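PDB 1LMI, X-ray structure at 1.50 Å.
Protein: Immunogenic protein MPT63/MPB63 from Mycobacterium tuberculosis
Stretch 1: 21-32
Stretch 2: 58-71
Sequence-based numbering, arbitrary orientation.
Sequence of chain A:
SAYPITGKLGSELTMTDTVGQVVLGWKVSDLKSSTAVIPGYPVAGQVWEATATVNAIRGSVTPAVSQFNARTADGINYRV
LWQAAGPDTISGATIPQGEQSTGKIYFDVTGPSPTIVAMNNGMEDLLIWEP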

# COMPACT_ATOMS: atom_id res chain seq x y z
N GLN A 21 18.67 -4.95 -6.44
CA GLN A 21 18.71 -6.25 -7.08
C GLN A 21 17.45 -7.05 -6.73
O GLN A 21 17.50 -8.24 -6.46
CB GLN A 21 19.92 -7.07 -6.61
CG GLN A 21 20.71 -7.63 -7.78
CD GLN A 21 20.98 -6.51 -8.78
OE1 GLN A 21 20.87 -6.71 -9.98
NE2 GLN A 21 21.32 -5.35 -8.24
N VAL A 22 16.33 -6.33 -6.72
CA VAL A 22 15.09 -7.04 -6.42
C VAL A 22 14.08 -6.70 -7.51
O VAL A 22 14.18 -5.67 -8.18
CB VAL A 22 14.43 -6.73 -5.06
CG1 VAL A 22 15.28 -7.30 -3.93
CG2 VAL A 22 14.17 -5.25 -4.82
N VAL A 23 13.12 -7.61 -7.66
CA VAL A 23 11.92 -7.40 -8.45
C VAL A 23 10.75 -7.76 -7.54
O VAL A 23 10.77 -8.80 -6.87
CB VAL A 23 11.87 -8.26 -9.71
CG1 VAL A 23 10.59 -8.03 -10.51
CG2 VAL A 23 13.11 -7.99 -10.57
N LEU A 24 9.75 -6.89 -7.51
CA LEU A 24 8.63 -7.29 -6.65
C LEU A 24 7.32 -6.95 -7.38
O LEU A 24 7.25 -6.16 -8.31
CB LEU A 24 8.76 -6.68 -5.27
CG LEU A 24 8.83 -5.18 -5.12
CD1 LEU A 24 8.66 -4.80 -3.67
CD2 LEU A 24 10.14 -4.59 -5.64
N GLY A 25 6.30 -7.66 -6.89
CA GLY A 25 4.94 -7.42 -7.40
C GLY A 25 4.11 -6.92 -6.25
O GLY A 25 4.24 -7.50 -5.16
N TRP A 26 3.31 -5.90 -6.42
CA TRP A 26 2.36 -5.54 -5.40
C TRP A 26 0.94 -5.53 -6.00
O TRP A 26 0.73 -4.93 -7.05
CB TRP A 26 2.63 -4.15 -4.83
CG TRP A 26 3.62 -3.95 -3.72
CD1 TRP A 26 4.91 -3.50 -3.85
CD2 TRP A 26 3.36 -4.20 -2.33
NE1 TRP A 26 5.46 -3.46 -2.55
CE2 TRP A 26 4.54 -3.88 -1.64
CE3 TRP A 26 2.24 -4.66 -1.63
CZ2 TRP A 26 4.64 -4.00 -0.25
CZ3 TRP A 26 2.35 -4.78 -0.25
CH2 TRP A 26 3.53 -4.46 0.41
N LYS A 27 0.03 -6.18 -5.28
CA LYS A 27 -1.40 -6.12 -5.59
C LYS A 27 -2.07 -5.26 -4.51
O LYS A 27 -1.81 -5.50 -3.32
CB LYS A 27 -2.06 -7.48 -5.62
CG LYS A 27 -3.56 -7.45 -5.96
CD LYS A 27 -4.14 -8.87 -5.88
CE LYS A 27 -5.66 -8.83 -5.85
NZ LYS A 27 -6.27 -10.18 -6.06
N VAL A 28 -2.92 -4.35 -4.96
CA VAL A 28 -3.78 -3.63 -4.01
C VAL A 28 -5.21 -3.76 -4.51
O VAL A 28 -5.51 -3.62 -5.72
CB VAL A 28 -3.37 -2.16 -3.83
CG1 VAL A 28 -4.32 -1.43 -2.89
CG2 VAL A 28 -1.96 -2.08 -3.27
N SER A 29 -6.10 -4.13 -3.56
CA SER A 29 -7.51 -4.30 -3.92
C SER A 29 -8.39 -4.01 -2.71
O SER A 29 -7.92 -3.87 -1.58
CB SER A 29 -7.79 -5.73 -4.43
OG SER A 29 -7.53 -6.64 -3.38
N ASP A 30 -9.71 -3.94 -2.91
CA ASP A 30 -10.63 -3.84 -1.78
C ASP A 30 -10.32 -2.62 -0.88
O ASP A 30 -10.32 -2.64 0.36
CB ASP A 30 -10.65 -5.12 -0.96
CG ASP A 30 -10.89 -6.38 -1.77
OD1 ASP A 30 -12.07 -6.78 -1.92
OD2 ASP A 30 -9.93 -6.99 -2.28
N LEU A 31 -10.10 -1.47 -1.53
CA LEU A 31 -10.04 -0.19 -0.87
C LEU A 31 -11.44 0.28 -0.49
O LEU A 31 -12.29 0.49 -1.38
CB LEU A 31 -9.38 0.83 -1.80
CG LEU A 31 -9.44 2.29 -1.32
CD1 LEU A 31 -8.54 2.53 -0.11
CD2 LEU A 31 -9.05 3.23 -2.45
N LYS A 32 -11.68 0.43 0.80
CA LYS A 32 -13.07 0.69 1.23
C LYS A 32 -13.15 1.24 2.64
O LYS A 32 -12.18 1.10 3.38
CB LYS A 32 -13.87 -0.62 1.14
CG LYS A 32 -13.38 -1.73 2.07
CD LYS A 32 -14.17 -3.00 1.78
CE LYS A 32 -13.58 -4.20 2.49
NZ LYS A 32 -14.23 -5.46 2.01
N ARG A 58 12.04 -11.46 -7.49
CA ARG A 58 13.49 -11.65 -7.58
C ARG A 58 14.09 -11.12 -6.27
O ARG A 58 13.82 -9.95 -5.97
CB ARG A 58 14.12 -10.96 -8.78
CG ARG A 58 15.64 -11.14 -8.82
CD ARG A 58 16.25 -10.34 -9.97
NE ARG A 58 17.67 -10.68 -10.18
CZ ARG A 58 18.68 -9.83 -10.18
NH1 ARG A 58 18.46 -8.53 -9.99
NH2 ARG A 58 19.94 -10.25 -10.39
N GLY A 59 14.84 -11.97 -5.57
CA GLY A 59 15.43 -11.62 -4.31
C GLY A 59 14.48 -11.71 -3.13
O GLY A 59 13.27 -11.90 -3.31
N SER A 60 15.05 -11.56 -1.94
CA SER A 60 14.31 -11.43 -0.71
C SER A 60 13.79 -9.99 -0.62
O SER A 60 14.56 -9.09 -0.91
CB SER A 60 15.18 -11.72 0.52
OG SER A 60 16.34 -10.89 0.51
N VAL A 61 12.52 -9.83 -0.26
CA VAL A 61 11.88 -8.52 -0.20
C VAL A 61 11.35 -8.25 1.19
O VAL A 61 10.70 -9.10 1.81
CB VAL A 61 10.72 -8.51 -1.23
CG1 VAL A 61 9.91 -7.23 -1.16
CG2 VAL A 61 11.29 -8.76 -2.62
N THR A 62 11.62 -7.05 1.70
CA THR A 62 11.07 -6.50 2.91
C THR A 62 10.09 -5.41 2.50
O THR A 62 10.47 -4.36 1.97
CB THR A 62 12.16 -5.95 3.84
OG1 THR A 62 13.16 -6.97 4.01
CG2 THR A 62 11.60 -5.63 5.22
N PRO A 63 8.79 -5.62 2.66
CA PRO A 63 7.83 -4.70 2.03
C PRO A 63 7.87 -3.32 2.71
O PRO A 63 7.94 -3.22 3.93
CB PRO A 63 6.49 -5.40 2.21
CG PRO A 63 6.68 -6.32 3.36
CD PRO A 63 8.12 -6.73 3.36
N ALA A 64 7.83 -2.29 1.88
CA ALA A 64 7.99 -0.93 2.41
C ALA A 64 6.61 -0.37 2.68
O ALA A 64 6.13 0.53 1.97
CB ALA A 64 8.73 -0.10 1.38
N VAL A 65 5.96 -0.96 3.68
CA VAL A 65 4.54 -0.67 3.89
C VAL A 65 4.28 0.79 4.21
O VAL A 65 3.22 1.32 3.85
CB VAL A 65 4.00 -1.56 5.04
CG1 VAL A 65 2.53 -1.29 5.31
CG2 VAL A 65 4.25 -3.03 4.74
N SER A 66 5.21 1.50 4.85
CA SER A 66 5.06 2.90 5.15
C SER A 66 5.00 3.77 3.89
O SER A 66 4.64 4.95 3.99
CB SER A 66 6.21 3.39 6.05
OG SER A 66 7.47 3.12 5.45
N GLN A 67 5.27 3.25 2.70
CA GLN A 67 5.21 3.98 1.44
C GLN A 67 3.78 4.12 0.92
O GLN A 67 3.58 4.88 -0.04
CB GLN A 67 6.08 3.32 0.35
CG GLN A 67 7.57 3.36 0.65
CD GLN A 67 8.39 2.88 -0.53
OE1 GLN A 67 7.86 2.32 -1.49
NE2 GLN A 67 9.70 3.13 -0.46
N PHE A 68 2.82 3.42 1.53
CA PHE A 68 1.45 3.46 1.01
C PHE A 68 0.68 4.71 1.42
O PHE A 68 0.90 5.37 2.47
CB PHE A 68 0.63 2.27 1.50
CG PHE A 68 0.82 0.97 0.73
CD1 PHE A 68 0.50 0.92 -0.60
CD2 PHE A 68 1.28 -0.16 1.37
CE1 PHE A 68 0.66 -0.27 -1.30
CE2 PHE A 68 1.45 -1.34 0.69
CZ PHE A 68 1.14 -1.39 -0.65
N ASN A 69 -0.27 5.08 0.55
CA ASN A 69 -1.11 6.24 0.66
C ASN A 69 -2.43 5.97 -0.08
O ASN A 69 -2.42 5.22 -1.08
CB ASN A 69 -0.50 7.50 0.03
CG ASN A 69 0.87 7.87 0.57
OD1 ASN A 69 0.90 8.62 1.55
ND2 ASN A 69 1.94 7.32 -0.01
N ALA A 70 -3.50 6.57 0.43
CA ALA A 70 -4.80 6.57 -0.23
C ALA A 70 -5.07 7.97 -0.74
O ALA A 70 -4.80 8.95 -0.04
CB ALA A 70 -5.87 6.03 0.70
N ARG A 71 -5.57 8.08 -1.97
CA ARG A 71 -5.77 9.40 -2.55
C ARG A 71 -7.13 9.53 -3.21
O ARG A 71 -7.76 8.53 -3.56
CB ARG A 71 -4.70 9.71 -3.59
CG ARG A 71 -3.28 9.64 -3.05
CD ARG A 71 -2.33 10.02 -4.20
NE ARG A 71 -0.97 10.10 -3.66
CZ ARG A 71 0.11 10.07 -4.41
NH1 ARG A 71 0.02 9.98 -5.72
NH2 ARG A 71 1.32 10.15 -3.84
O HOH W 1 16.54 -6.40 -9.94
O HOH W 2 7.85 -2.52 -1.15

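The edge of the Phe68 ring points into a face of Trp26. The centroids of the Phe68 ring and the Trp26 six-membered ring lie 4.9 Å apart, and the planes stand at 86°, close to a perfect T. Phe68 CZ comes within 3.6 Å of Trp26 CE3. Both side chains adopt m rotamers at chi1, and both residues are buried. Pro63 adds a second apolar contact to the indole, with its CB 3.4 Å from Trp26 CZ2. The indole nitrogen is not left unpaired in this interior. Trp26 NE1 donates to water 2 at 2.9 Å, and Ala64 N donates to the same water at 3.0 Å. This water thus bridges the two stretches.

Strand geometry joins them at one point only. Val23 and Arg58 form an antiparallel bridge. Val23 N donates to Arg58 O at 3.0 Å, and Arg58 N donates to Val23 O at 3.0 Å. Their side chains share a face of the sheet, where Val23 CG2 packs 3.6 Å from Arg58 CB. The Arg58 side chain is extended, t at chi1 to chi3. This reach lets Arg58 NH1 donate to Gln21 OE1 at 3.0 Å, almost linearly, and to water 1 at 2.9 Å. Water 1 also donates a weak hydrogen bond to Val22 O at 3.0 Å, making a second bridge.

Gly59 follows with a positive phi, which favours glycine. A CB here would lie 3.0 Å from Val22 CG1 and 3.2 Å from Gln21 O, too tight for either.

Beyond the bridge the contact is chiefly apolar. Val61 is buried and points toward stretch 1; its CG1 lies 3.7 Å from Leu24 CD1. Val28 CG2 meets Phe68 CE1 at 3.7 Å. Past this, Leu31 CD1 reaches Ala70 CB at 4.5 Å, a looser contact. Strands 22-32 and 68-71 cross at 58°, 10.1 Å apart at closest approach, so side chains fill the space between them. In all, 643 Å² is buried.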